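PDB 6SLL: L-2,4-diaminobutyric acid acetyltransferase from Geobacillus sp., which catalyses transfer of an acetyl group from acetyl-coenzyme A to L-2,4-diaminobutyric acid, a step in the biosynthesis of the chemical chaperone ectoine. Local coordinates for residues L35-N45 against W89-R98; F57-E65 against M106-C116. All coordinates share one frame; numbering follows the deposited sequence. Where two conformers were deposited one is given.

How the interactions relate
From the N terminus, the end of helix 29-39 and the loop after it (L35-N45) come first, then F57-E65 with the start of strand 62-66. Interaction 1 closes its loop when W89-R98 returns to the first segment; interaction 2 closes when M106-C116 reaches back to F57-E65. Because the segments alternate, the two loops cross instead of nesting. Strand 85-93 and helix 102-112 follow each other in the chain, so one continuous run supplies the second halves of both contacts. Their centres lie about 17 Å apart, yet M106 CE packs 3.7 Å from A92 O. Together they join helix 29-39 and helix 102-112 to opposite faces of one sheet.

Interaction 1 of 2, residues L35-N45 against W89-R98; sequences LIRDTGSLDLN and WQVAVASSHR. With COA (coenzyme A), chain F; DAB (2,4-diaminobutyric acid), chain G.
I36 and L42 close on the methyl of A92, each CD1 lying 3.7 Å from A92 CB, while T39 CG2 and L35 CD2 complete the cup over it. L35, its CG anti to the backbone N (chi1 175°), straddles the strand end and brings CD1 to 3.9 Å from A94 CB. Beside this tight apolar part, Q90 points its amide at the loop. NE2 gives a bent bond to D43 O (3.0 Å) and a straighter one, at 163°, to OXT of the bound diaminobutyric acid, whereas OE1 is held by the Y50 hydroxyl; the amide rotation is thereby fixed. D43 N grips the same OXT.

The R98 end is looser and wetter. T39 CB stays 4.0 Å from R98 NH2, and a water bridges T39 O to R98 NH1. R98 NE bonds V93 O (2.9 Å), setting the guanidinium flat between S95 CA on one face and C6P of coenzyme A on the other. With an alanine in its place, V93 O would probably lose its side-chain donor and the pantetheine arm the flat group lying along it. V93 N holds O9P of the cofactor, as is usual for this strand in GNAT enzymes.

Helix 35-39 crosses strand 89-93 at 79°; strand 85-93 runs between strands 69-78 and 121-125, with V91 and V93 turned to helices 131-144 and 102-112.

Interaction 2 of 2, residues F57-E65 against M106-C116; sequences FNDTCMIAE and MLTGLMNQKAC
M62 and M106 make the central apolar contact, their side chains crossing obliquely with M62 CG 3.8 Å from M106 CB. M106, extended at chi2 (-168°), carries SD to 4.0 Å from A64 CB. The M62 chain folds back at chi2 and chi3, which in one of its two conformers lays CE 3.7 Å from L110 N, against the backbone where G109 has no side chain. L110 sends CD1 to 3.4 Å from T60 O, and D59 CB meets A115 CB at 3.7 Å; T60 CG2 touches both A115 CB and C116 SG.

This is the helix-on-sheet packing of the GNAT fold: helix 106-112 runs at 136° to strand 62-65, and M106 also rests on I74 of the adjoining strand 69-78.

Polar links across the contact go through water, one molecule bridging D59 O and A115 N. Within the helical segment, Q113 NE2 donates to G109 O (2.9 Å, 164°), while N112 N approaches that oxygen from the opposite face of its plane. The outer polar ends look elsewhere: T60 OG1 bonds A76 O, and D59 OD1 forms a salt bridge with R81 of the second subunit.

Interaction 1 of 2, residues L35-N45 against W89-R98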
loop_
_atom_site.group_PDB
_atom_site.type_symbol
_atom_site.label_atom_id
_atom_site.label_comp_id
_atom_site.label_asym_id
_atom_site.label_seq_id
_atom_site.Cartn_x
_atom_site.Cartn_y
_atom_site.Cartn_z
ATOM N N LEU B 35 3.469 6.543 -15.122
ATOM C CA LEU B 35 4.340 7.631 -14.639
ATOM C C LEU B 35 5.461 7.120 -13.762
ATOM O O LEU B 35 6.627 7.448 -13.938
ATOM C CB LEU B 35 3.504 8.695 -13.883
ATOM C CG LEU B 35 4.254 9.798 -13.238
ATOM C CD1 LEU B 35 4.646 10.843 -14.252
ATOM C CD2 LEU B 35 3.435 10.526 -12.197
ATOM N N ILE B 36 5.108 6.242 -12.797
ATOM C CA ILE B 36 6.129 5.672 -11.906
ATOM C C ILE B 36 7.115 4.850 -12.713
ATOM O O ILE B 36 8.342 4.988 -12.527
ATOM C CB ILE B 36 5.491 4.848 -10.805
ATOM C CG1 ILE B 36 4.454 5.625 -9.984
ATOM C CG2 ILE B 36 6.531 4.194 -9.909
ATOM C CD1 ILE B 36 5.002 6.817 -9.338
ATOM N N ARG B 37 6.637 4.029 -13.595
ATOM C CA ARG B 37 7.614 3.263 -14.351
ATOM C C ARG B 37 8.522 4.065 -15.189
ATOM O O ARG B 37 9.751 3.758 -15.233
ATOM C CB ARG B 37 6.888 2.454 -15.287
ATOM C CG ARG B 37 7.759 1.765 -16.303
ATOM C CD ARG B 37 7.033 1.152 -17.494
ATOM N NE ARG B 37 6.472 2.237 -18.283
ATOM C CZ ARG B 37 5.408 2.094 -19.109
ATOM N NH1 ARG B 37 4.824 0.937 -19.297
ATOM N NH2 ARG B 37 4.904 3.200 -19.708
ATOM N N ASP B 38 8.031 5.122 -15.737
ATOM C CA ASP B 38 8.888 5.995 -16.532
ATOM C C ASP B 38 9.886 6.856 -15.781
ATOM O O ASP B 38 10.792 7.429 -16.369
ATOM C CB ASP B 38 7.997 6.787 -17.459
ATOM C CG ASP B 38 7.315 5.839 -18.556
ATOM O OD1 ASP B 38 7.840 4.677 -18.743
ATOM O OD2 ASP B 38 6.311 6.371 -19.041
ATOM N N THR B 39 9.773 6.936 -14.493
ATOM C CA THR B 39 10.876 7.707 -13.763
ATOM C C THR B 39 12.245 6.998 -13.874
ATOM O O THR B 39 13.292 7.609 -13.790
ATOM C CB THR B 39 10.537 8.082 -12.309
ATOM O OG1 THR B 39 10.497 6.850 -11.587
ATOM C CG2 THR B 39 9.127 8.748 -12.342
ATOM N N GLY B 40 12.261 5.686 -13.791
ATOM C CA GLY B 40 13.496 4.834 -13.436
ATOM C C GLY B 40 13.750 4.721 -11.816
ATOM O O GLY B 40 14.399 3.641 -11.306
ATOM N N SER B 41 13.841 5.785 -11.155
ATOM C CA SER B 41 14.396 5.913 -9.856
ATOM C C SER B 41 13.510 5.502 -8.742
ATOM O O SER B 41 13.926 5.428 -7.558
ATOM C CB SER B 41 14.874 7.308 -9.585
ATOM O OG SER B 41 13.762 8.211 -9.800
ATOM N N LEU B 42 12.231 5.099 -9.089
ATOM C CA LEU B 42 11.293 4.597 -8.078
ATOM C C LEU B 42 11.117 3.134 -8.247
ATOM O O LEU B 42 11.253 2.594 -9.328
ATOM C CB LEU B 42 9.983 5.351 -8.221
ATOM C CG LEU B 42 9.995 6.807 -7.848
ATOM C CD1 LEU B 42 8.690 7.471 -8.233
ATOM C CD2 LEU B 42 10.257 7.051 -6.344
ATOM N N ASP B 43 10.704 2.466 -7.179
ATOM C CA ASP B 43 10.415 1.017 -7.286
ATOM C C ASP B 43 8.942 0.777 -7.674
ATOM O O ASP B 43 7.982 1.077 -6.923
ATOM C CB ASP B 43 10.685 0.341 -6.019
ATOM C CG ASP B 43 12.129 0.491 -5.500
ATOM O OD1 ASP B 43 13.024 0.480 -6.339
ATOM O OD2 ASP B 43 12.247 0.610 -4.279
ATOM N N LEU B 44 8.808 0.162 -8.800
ATOM C CA LEU B 44 7.500 0.033 -9.457
ATOM C C LEU B 44 6.650 -1.003 -8.774
ATOM O O LEU B 44 7.034 -2.187 -8.690
ATOM C CB LEU B 44 7.757 -0.342 -10.922
ATOM C CG LEU B 44 6.441 -0.352 -11.768
ATOM C CD1 LEU B 44 5.788 1.017 -11.797
ATOM C CD2 LEU B 44 6.849 -0.782 -13.189
ATOM N N ASN B 45 5.472 -0.609 -8.304
ATOM C CA ASN B 45 4.465 -1.549 -7.820
ATOM C C ASN B 45 3.548 -1.938 -8.925
ATOM O O ASN B 45 3.655 -1.506 -10.067
ATOM C CB ASN B 45 3.695 -0.915 -6.621
ATOM C CG ASN B 45 4.686 -0.583 -5.536
ATOM O OD1 ASN B 45 5.259 -1.523 -4.910
ATOM N ND2 ASN B 45 4.984 0.656 -5.276
ATOM N N TRP B 89 4.992 8.003 0.520
ATOM C CA TRP B 89 5.513 6.807 -0.100
ATOM C C TRP B 89 6.250 7.120 -1.357
ATOM O O TRP B 89 7.493 6.942 -1.403
ATOM C CB TRP B 89 4.374 5.807 -0.268
ATOM C CG TRP B 89 4.743 4.471 -0.823
ATOM C CD1 TRP B 89 5.978 3.998 -1.229
ATOM C CD2 TRP B 89 3.816 3.394 -1.030
ATOM N NE1 TRP B 89 5.810 2.724 -1.682
ATOM C CE2 TRP B 89 4.507 2.334 -1.593
ATOM C CE3 TRP B 89 2.467 3.270 -0.800
ATOM C CZ2 TRP B 89 3.911 1.128 -1.897
ATOM C CZ3 TRP B 89 1.849 2.043 -1.083
ATOM C CH2 TRP B 89 2.586 1.016 -1.644
ATOM N N GLN B 90 5.588 7.589 -2.424
ATOM C CA GLN B 90 6.277 7.905 -3.691
ATOM C C GLN B 90 5.892 9.312 -4.131
ATOM O O GLN B 90 4.701 9.669 -4.102
ATOM C CB GLN B 90 5.931 6.878 -4.790
ATOM C CG GLN B 90 6.448 5.490 -4.456
ATOM C CD GLN B 90 6.212 4.464 -5.521
ATOM O OE1 GLN B 90 5.084 4.260 -5.956
ATOM N NE2 GLN B 90 7.268 3.824 -5.958
ATOM N N VAL B 91 6.884 10.048 -4.593
ATOM C CA VAL B 91 6.698 11.332 -5.264
ATOM C C VAL B 91 7.309 11.241 -6.626
ATOM O O VAL B 91 8.535 10.951 -6.694
ATOM C CB VAL B 91 7.270 12.506 -4.442
ATOM C CG1 VAL B 91 7.011 13.812 -5.109
ATOM C CG2 VAL B 91 6.906 12.490 -2.984
ATOM N N ALA B 92 6.576 11.537 -7.659
ATOM C CA ALA B 92 7.114 11.466 -9.042
ATOM C C ALA B 92 6.623 12.661 -9.841
ATOM O O ALA B 92 5.425 12.975 -9.767
ATOM C CB ALA B 92 6.603 10.184 -9.719
ATOM N N VAL B 93 7.523 13.231 -10.643
ATOM C CA VAL B 93 7.113 14.203 -11.654
ATOM C C VAL B 93 7.753 13.720 -12.955
ATOM O O VAL B 93 8.938 13.330 -13.019
ATOM C CB VAL B 93 7.559 15.620 -11.253
ATOM C CG1 VAL B 93 7.395 16.626 -12.387
ATOM C CG2 VAL B 93 6.799 16.088 -10.005
ATOM N N ALA B 94 6.991 13.756 -14.037
ATOM C CA ALA B 94 7.458 13.359 -15.362
ATOM C C ALA B 94 8.673 14.201 -15.726
ATOM O O ALA B 94 8.722 15.410 -15.497
ATOM C CB ALA B 94 6.346 13.593 -16.376
ATOM N N SER B 95 9.671 13.529 -16.334
ATOM C CA SER B 95 10.852 14.152 -16.799
ATOM C C SER B 95 10.660 15.461 -17.524
ATOM O O SER B 95 11.373 16.454 -17.392
ATOM C CB SER B 95 11.552 13.125 -17.653
ATOM O OG SER B 95 12.804 13.659 -18.033
ATOM N N SER B 96 9.667 15.444 -18.410
ATOM C CA SER B 96 9.298 16.567 -19.264
ATOM C C SER B 96 8.872 17.750 -18.525
ATOM O O SER B 96 8.867 18.886 -19.063
ATOM C CB SER B 96 8.054 16.097 -20.185
ATOM O OG SER B 96 7.018 15.642 -19.318
ATOM N N HIS B 97 8.514 17.609 -17.253
ATOM C CA HIS B 97 7.913 18.685 -16.477
ATOM C C HIS B 97 8.601 18.953 -15.189
ATOM O O HIS B 97 8.084 19.662 -14.311
ATOM C CB HIS B 97 6.420 18.369 -16.178
ATOM C CG HIS B 97 5.547 18.519 -17.332
ATOM N ND1 HIS B 97 5.547 17.686 -18.396
ATOM C CD2 HIS B 97 4.621 19.439 -17.608
ATOM C CE1 HIS B 97 4.635 18.049 -19.308
ATOM N NE2 HIS B 97 4.045 19.115 -18.821
ATOM N N ARG B 98 9.855 18.497 -15.008
ATOM C CA ARG B 98 10.627 18.760 -13.757
ATOM C C ARG B 98 11.160 20.144 -13.694
ATOM O O ARG B 98 11.280 20.853 -14.677
ATOM C CB ARG B 98 11.709 17.662 -13.669
ATOM C CG ARG B 98 11.210 16.327 -13.283
ATOM C CD ARG B 98 12.324 15.300 -13.287
ATOM N NE ARG B 98 11.703 14.035 -13.197
ATOM C CZ ARG B 98 12.157 12.860 -13.710
ATOM N NH1 ARG B 98 13.448 12.828 -14.208
ATOM N NH2 ARG B 98 11.463 11.773 -13.689
HETATM N N1A COA F . 18.607 20.192 -9.657
HETATM C C2A COA F . 18.632 21.023 -8.605
HETATM N N3A COA F . 17.648 21.292 -7.744
HETATM C C4A COA F . 16.493 20.641 -8.055
HETATM C C5A COA F . 16.372 19.736 -9.103
HETATM C C6A COA F . 17.475 19.488 -9.944
HETATM N N6A COA F . 17.476 18.698 -10.977
HETATM N N7A COA F . 15.049 19.316 -9.154
HETATM C C8A COA F . 14.440 19.876 -8.121
HETATM N N9A COA F . 15.304 20.653 -7.422
HETATM C C1B COA F . 15.007 21.363 -6.255
HETATM C C2B COA F . 14.253 22.670 -6.533
HETATM O O2B COA F . 15.130 23.709 -6.809
HETATM C C3B COA F . 13.416 22.739 -5.269
HETATM O O3B COA F . 14.336 23.114 -4.160
HETATM P P3B COA F . 14.353 24.624 -3.562
HETATM O O7A COA F . 12.997 24.601 -2.825
HETATM O O8A COA F . 15.669 24.699 -2.771
HETATM O O9A COA F . 13.889 25.668 -4.699
HETATM C C4B COA F . 13.083 21.296 -4.998
HETATM O O4B COA F . 14.149 20.520 -5.487
HETATM C C5B COA F . 11.681 20.981 -5.524
HETATM O O5B COA F . 11.599 21.314 -6.931
HETATM P P1A COA F . 10.326 20.984 -7.825
HETATM O O1A COA F . 10.469 21.730 -9.089
HETATM O O2A COA F . 9.076 21.113 -7.040
HETATM O O3A COA F . 10.619 19.423 -8.103
HETATM P P2A COA F . 10.087 18.567 -9.364
HETATM O O4A COA F . 8.685 18.920 -9.675
HETATM O O5A COA F . 11.088 18.673 -10.470
HETATM O O6A COA F . 10.076 17.126 -8.772
HETATM C CBP COA F . 11.110 15.081 -8.032
HETATM C CCP COA F . 11.116 16.583 -7.926
HETATM C CDP COA F . 12.062 14.526 -6.931
HETATM C CEP COA F . 9.733 14.569 -7.805
HETATM C CAP COA F . 11.615 14.732 -9.471
HETATM O OAP COA F . 13.005 15.140 -9.567
HETATM C C9P COA F . 11.512 13.301 -9.871
HETATM O O9P COA F . 10.440 12.690 -10.032
HETATM N N8P COA F . 12.725 12.714 -10.050
HETATM C C7P COA F . 13.001 11.421 -10.444
HETATM C C6P COA F . 14.374 11.344 -11.291
HETATM C C5P COA F . 15.597 11.366 -10.436
HETATM O O5P COA F . 15.699 12.276 -9.540
HETATM N N4P COA F . 16.513 10.609 -10.669
HETATM C C3P COA F . 17.816 10.595 -9.880
HETATM C C2P COA F . 18.688 9.214 -10.401
HETATM S S1P COA F . 19.348 9.628 -11.988
HETATM N N DAB G . 12.185 3.706 -3.337
HETATM C CA DAB G . 10.903 3.643 -2.573
HETATM C C DAB G . 9.775 3.557 -3.578
HETATM O O DAB G . 8.685 3.224 -3.125
HETATM C CB DAB G . 10.740 4.849 -1.641
HETATM C CG DAB G . 10.520 6.163 -2.321
HETATM N ND DAB G . 10.369 7.233 -1.288
HETATM O OXT DAB G . 9.969 3.837 -4.755
HETATM O O HOH W 1 9.774 10.744 -16.262
HETATM O O HOH W 2 13.682 10.214 -14.889
HETATM O O HOH W 3 7.356 1.005 -3.622
#

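Interaction 2 of 2, residues F57-E65 against M106-C116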
loop_
_atom_site.group_PDB
_atom_site.type_symbol
_atom_site.label_atom_id
_atom_site.label_comp_id
_atom_site.label_asym_id
_atom_site.label_seq_id
_atom_site.Cartn_x
_atom_site.Cartn_y
_atom_site.Cartn_z
ATOM N N PHE B 57 -7.048 5.189 -0.544
ATOM C CA PHE B 57 -6.103 6.117 0.045
ATOM C C PHE B 57 -6.162 7.508 -0.555
ATOM O O PHE B 57 -5.325 8.360 -0.303
ATOM C CB PHE B 57 -4.679 5.586 0.063
ATOM C CG PHE B 57 -4.510 4.370 0.875
ATOM C CD1 PHE B 57 -4.288 4.474 2.267
ATOM C CD2 PHE B 57 -4.593 3.123 0.362
ATOM C CE1 PHE B 57 -4.116 3.355 3.034
ATOM C CE2 PHE B 57 -4.460 1.986 1.144
ATOM C CZ PHE B 57 -4.208 2.106 2.489
ATOM N N ASN B 58 -7.168 7.768 -1.442
ATOM C CA ASN B 58 -7.028 8.971 -2.312
ATOM C C ASN B 58 -7.168 10.250 -1.541
ATOM O O ASN B 58 -6.703 11.290 -1.996
ATOM C CB ASN B 58 -7.930 8.952 -3.493
ATOM C CG ASN B 58 -9.372 8.973 -3.195
ATOM O OD1 ASN B 58 -9.858 8.736 -2.090
ATOM N ND2 ASN B 58 -10.137 9.295 -4.190
ATOM N N ASP B 59 -7.746 10.211 -0.336
ATOM C CA ASP B 59 -7.862 11.428 0.505
ATOM C C ASP B 59 -6.509 11.982 0.912
ATOM O O ASP B 59 -6.446 13.152 1.282
ATOM C CB ASP B 59 -8.710 11.114 1.745
ATOM C CG ASP B 59 -10.051 10.514 1.341
ATOM O OD1 ASP B 59 -10.103 9.281 1.153
ATOM O OD2 ASP B 59 -10.976 11.253 1.127
ATOM N N THR B 60 -5.477 11.155 0.873
ATOM C CA THR B 60 -4.127 11.544 1.238
ATOM C C THR B 60 -3.153 11.330 0.073
ATOM O O THR B 60 -1.960 11.121 0.363
ATOM C CB THR B 60 -3.670 10.812 2.507
ATOM O OG1 THR B 60 -3.707 9.395 2.304
ATOM C CG2 THR B 60 -4.488 11.166 3.696
ATOM N N CYS B 61 -3.636 11.401 -1.166
ATOM C CA CYS B 61 -2.751 11.337 -2.328
ATOM C C CYS B 61 -3.029 12.534 -3.225
ATOM O O CYS B 61 -4.078 13.209 -3.095
ATOM C CB CYS B 61 -2.982 10.031 -3.123
ATOM S SG CYS B 61 -2.545 8.530 -2.249
ATOM N N MET B 62 -2.175 12.782 -4.189
ATOM C CA MET B 62 -2.263 13.946 -5.074
ATOM C C MET B 62 -1.841 13.553 -6.491
ATOM O O MET B 62 -0.904 12.734 -6.658
ATOM C CB MET B 62 -1.248 15.040 -4.568
ATOM C CG MET B 62 -1.269 16.341 -5.140
ATOM S SD MET B 62 -2.991 17.125 -5.147
ATOM C CE MET B 62 -3.000 17.083 -3.393
ATOM N N ILE B 63 -2.541 14.131 -7.468
ATOM C CA ILE B 63 -2.140 14.114 -8.897
ATOM C C ILE B 63 -1.971 15.497 -9.416
ATOM O O ILE B 63 -2.705 16.406 -9.024
ATOM C CB ILE B 63 -3.272 13.376 -9.731
ATOM C CG1 ILE B 63 -2.998 11.833 -9.685
ATOM C CG2 ILE B 63 -3.399 13.875 -11.181
ATOM C CD1 ILE B 63 -3.927 11.002 -10.438
ATOM N N ALA B 64 -1.002 15.650 -10.310
ATOM C CA ALA B 64 -0.851 16.846 -11.130
ATOM C C ALA B 64 -1.025 16.491 -12.562
ATOM O O ALA B 64 -0.498 15.491 -13.063
ATOM C CB ALA B 64 0.551 17.439 -10.932
ATOM N N GLU B 65 -1.832 17.317 -13.275
ATOM C CA GLU B 65 -2.099 17.107 -14.699
ATOM C C GLU B 65 -1.777 18.375 -15.484
ATOM O O GLU B 65 -2.016 19.484 -14.973
ATOM C CB GLU B 65 -3.521 16.781 -14.957
ATOM C CG GLU B 65 -3.811 15.406 -14.599
ATOM C CD GLU B 65 -5.350 15.055 -14.551
ATOM O OE1 GLU B 65 -6.087 15.852 -14.088
ATOM O OE2 GLU B 65 -5.742 14.026 -15.059
ATOM N N MET B 106 2.581 19.887 -5.166
ATOM C CA MET B 106 1.827 18.731 -4.758
ATOM C C MET B 106 1.972 18.481 -3.255
ATOM O O MET B 106 1.014 18.119 -2.583
ATOM C CB MET B 106 2.323 17.443 -5.466
ATOM C CG MET B 106 1.919 17.341 -6.925
ATOM S SD MET B 106 2.175 15.719 -7.651
ATOM C CE MET B 106 3.963 15.577 -7.562
ATOM N N LEU B 107 3.205 18.653 -2.718
ATOM C CA LEU B 107 3.439 18.361 -1.313
ATOM C C LEU B 107 2.737 19.391 -0.468
ATOM O O LEU B 107 2.033 19.066 0.526
ATOM C CB LEU B 107 4.953 18.357 -1.031
ATOM C CG LEU B 107 5.392 18.141 0.404
ATOM C CD1 LEU B 107 4.796 16.845 0.999
ATOM C CD2 LEU B 107 6.895 18.121 0.537
ATOM N N THR B 108 2.838 20.677 -0.794
ATOM C CA THR B 108 2.170 21.741 -0.041
ATOM C C THR B 108 0.666 21.476 -0.159
ATOM O O THR B 108 -0.102 21.558 0.858
ATOM C CB THR B 108 2.517 23.109 -0.659
ATOM O OG1 THR B 108 3.903 23.319 -0.431
ATOM C CG2 THR B 108 1.682 24.243 -0.084
ATOM N N GLY B 109 0.162 21.179 -1.331
ATOM C CA GLY B 109 -1.264 20.935 -1.480
ATOM C C GLY B 109 -1.735 19.732 -0.745
ATOM O O GLY B 109 -2.824 19.754 -0.113
ATOM N N LEU B 110 -0.968 18.654 -0.684
ATOM C CA LEU B 110 -1.330 17.501 0.089
ATOM C C LEU B 110 -1.529 17.855 1.542
ATOM O O LEU B 110 -2.499 17.412 2.198
ATOM C CB LEU B 110 -0.240 16.436 -0.042
ATOM C CG LEU B 110 -0.382 15.172 0.794
ATOM C CD1 LEU B 110 -1.738 14.467 0.510
ATOM C CD2 LEU B 110 0.796 14.271 0.568
ATOM N N MET B 111 -0.702 18.673 2.082
ATOM C CA MET B 111 -0.761 18.991 3.488
ATOM C C MET B 111 -1.931 19.913 3.834
ATOM O O MET B 111 -2.258 20.047 5.002
ATOM C CB MET B 111 0.555 19.563 4.001
ATOM C CG MET B 111 1.688 18.540 3.912
ATOM S SD MET B 111 1.455 16.904 4.320
ATOM C CE MET B 111 1.150 17.360 5.760
ATOM N N ASN B 112 -2.627 20.480 2.851
ATOM C CA ASN B 112 -3.868 21.227 3.092
ATOM C C ASN B 112 -5.089 20.337 3.082
ATOM O O ASN B 112 -6.187 20.821 3.396
ATOM C CB ASN B 112 -4.060 22.297 1.994
ATOM C CG ASN B 112 -3.012 23.375 1.997
ATOM O OD1 ASN B 112 -2.548 23.761 3.063
ATOM N ND2 ASN B 112 -2.686 23.869 0.817
ATOM N N GLN B 113 -5.005 19.102 2.632
ATOM C CA GLN B 113 -6.189 18.316 2.452
ATOM C C GLN B 113 -6.860 18.053 3.746
ATOM O O GLN B 113 -6.225 17.904 4.820
ATOM C CB GLN B 113 -5.863 17.011 1.722
ATOM C CG GLN B 113 -5.295 17.292 0.315
ATOM C CD GLN B 113 -6.109 18.351 -0.488
ATOM O OE1 GLN B 113 -7.347 18.094 -0.667
ATOM N NE2 GLN B 113 -5.585 19.501 -0.940
ATOM N N LYS B 114 -8.164 17.860 3.705
ATOM C CA LYS B 114 -8.944 17.654 4.904
ATOM C C LYS B 114 -8.470 16.469 5.710
ATOM O O LYS B 114 -8.406 16.524 6.937
ATOM C CB LYS B 114 -10.419 17.432 4.492
ATOM C CG LYS B 114 -11.364 17.287 5.626
ATOM C CD LYS B 114 -12.852 17.034 5.105
ATOM C CE LYS B 114 -13.802 16.805 6.165
ATOM N NZ LYS B 114 -15.179 16.694 5.636
ATOM N N ALA B 115 -8.110 15.336 5.027
ATOM C CA ALA B 115 -7.644 14.152 5.701
ATOM C C ALA B 115 -6.267 14.277 6.229
ATOM O O ALA B 115 -5.815 13.352 6.952
ATOM C CB ALA B 115 -7.776 12.932 4.802
ATOM N N CYS B 116 -5.571 15.377 5.999
ATOM C CA CYS B 116 -4.246 15.600 6.591
ATOM C C CYS B 116 -4.307 16.577 7.757
ATOM O O CYS B 116 -3.307 16.993 8.336
ATOM C CB CYS B 116 -3.260 16.159 5.509
ATOM S SG CYS B 116 -2.915 14.824 4.345
HETATM O O HOH W 4 -8.594 14.816 2.188
#